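Local coordinates for protein chaperone SYCD (Yersinia enterocolitica, PDB 2VGX) that serves as the tetratricopeptide-repeat chaperone of the type III secretion translocators and probably also modulates expression of the yop operon, at the interface of chains A and B. Residues are numbered along the deposited sequence; one frame, centred on the assembly and turned at random. Chains: chain A, Chaperone SYCD; chain B, Chaperone SYCD.

The interface of chains A and B. Residues chain A 10, 14, 16, 49-50; chain B 46, 49-50.
A:Asn14 ND2 donates to the backbone carbonyl A:Ile10 O at 2.8 Å, and both residues also touch B:Val49 of the partner chain. The bond is close to straight, 170° at the hydrogen, although the donor sits 28° off the carbonyl plane. Because the acceptor lies nearly within the plane of the amide, the bond should fix the turn of that flat group, which presents one face to B:Val49. Both methyls of the valine pack against this face: CG2 lies over it, 3.7 Å from A:Asn14 CG and somewhat off the normal, while CG1 stands almost directly above A:Asn14 ND2 at 3.8 Å.

B:Val49, on helix 44-50, is the knob of this apolar patch, with 73 Å² hidden against 12 Å² for its counterpart A:Val49. The patch is therefore unevenly shared, although the same helix contributes from both chains. The valine divides its contacts between its branches. CG1, anti to the backbone N (chi1 174°), meets A:Ile10 CG2 at 3.5 Å, a tight fit in which the two side chains pass alongside one another, pointing opposite ways. The same methyl touches A:Leu50 CD2 at 3.7 Å, here with the side chains at a slant. CG2 lies beside the backbone N and reaches A:Ile16 CD1 at 3.6 Å, the two side chains running tip to tip. That isoleucine methyl also packs on the backbone of B:Ala46, one helical turn before the valine, 3.9 Å from its CA and with the alanine CB lying farther off.

The patch belongs to the alternative dimer assembly described for this tetratricopeptide-repeat chaperone; the coordinates alone do not show that the same pairing forms in solution. At the far margin the valine-leucine pairing recurs with the chains exchanged and looser, A:Val49 CG1 standing 4.0 Å from B:Leu50 CD2.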
# COMPACT_ATOMS: atom_id res chain seq x y z
N ILE A 10 -0.88 -1.80 -12.22
CA ILE A 10 -0.69 -0.46 -11.68
C ILE A 10 0.74 -0.26 -11.17
O ILE A 10 1.32 0.79 -11.38
CB ILE A 10 -1.69 -0.20 -10.49
CG1 ILE A 10 -3.17 -0.26 -10.94
CG2 ILE A 10 -1.38 1.12 -9.76
CD1 ILE A 10 -3.53 0.63 -12.11
N ASN A 14 3.56 2.40 -12.64
CA ASN A 14 4.14 3.40 -11.75
C ASN A 14 5.57 3.18 -11.31
O ASN A 14 6.07 3.88 -10.41
CB ASN A 14 3.22 3.56 -10.55
CG ASN A 14 1.97 4.28 -10.91
OD1 ASN A 14 1.95 5.51 -10.90
ND2 ASN A 14 0.89 3.53 -11.24
N ILE A 16 6.85 0.71 -9.65
CA ILE A 16 7.01 0.06 -8.35
C ILE A 16 7.51 -1.34 -8.68
O ILE A 16 6.85 -2.09 -9.41
CB ILE A 16 5.67 -0.03 -7.60
CG1 ILE A 16 5.26 1.40 -7.17
CG2 ILE A 16 5.81 -0.89 -6.35
CD1 ILE A 16 3.91 1.45 -6.56
N VAL A 49 -4.57 -4.21 -5.61
CA VAL A 49 -4.70 -3.08 -6.52
C VAL A 49 -3.38 -2.90 -7.33
O VAL A 49 -3.41 -2.64 -8.54
CB VAL A 49 -5.03 -1.77 -5.69
CG1 VAL A 49 -4.75 -0.46 -6.49
CG2 VAL A 49 -6.47 -1.84 -5.22
N LEU A 50 -2.26 -3.09 -6.63
CA LEU A 50 -0.90 -2.86 -7.21
C LEU A 50 -0.53 -3.90 -8.24
O LEU A 50 0.09 -3.54 -9.25
CB LEU A 50 0.20 -2.75 -6.13
CG LEU A 50 0.07 -1.44 -5.30
CD1 LEU A 50 0.98 -1.44 -4.07
CD2 LEU A 50 0.31 -0.16 -6.11
N ALA B 46 4.67 3.56 -2.84
CA ALA B 46 3.43 2.75 -2.95
C ALA B 46 2.21 3.54 -2.47
O ALA B 46 1.14 3.46 -3.06
CB ALA B 46 3.56 1.43 -2.14
N VAL B 49 0.98 6.05 -5.03
CA VAL B 49 0.20 5.34 -6.06
C VAL B 49 -1.22 5.00 -5.64
O VAL B 49 -2.19 5.13 -6.45
CB VAL B 49 0.98 4.12 -6.56
CG1 VAL B 49 0.16 3.27 -7.54
CG2 VAL B 49 2.29 4.59 -7.23
N LEU B 50 -1.34 4.57 -4.38
CA LEU B 50 -2.63 4.18 -3.80
C LEU B 50 -3.55 5.35 -3.56
O LEU B 50 -4.77 5.22 -3.73
CB LEU B 50 -2.44 3.32 -2.55
CG LEU B 50 -1.82 1.92 -2.77
CD1 LEU B 50 -1.03 1.40 -1.52
CD2 LEU B 50 -2.85 0.90 -3.28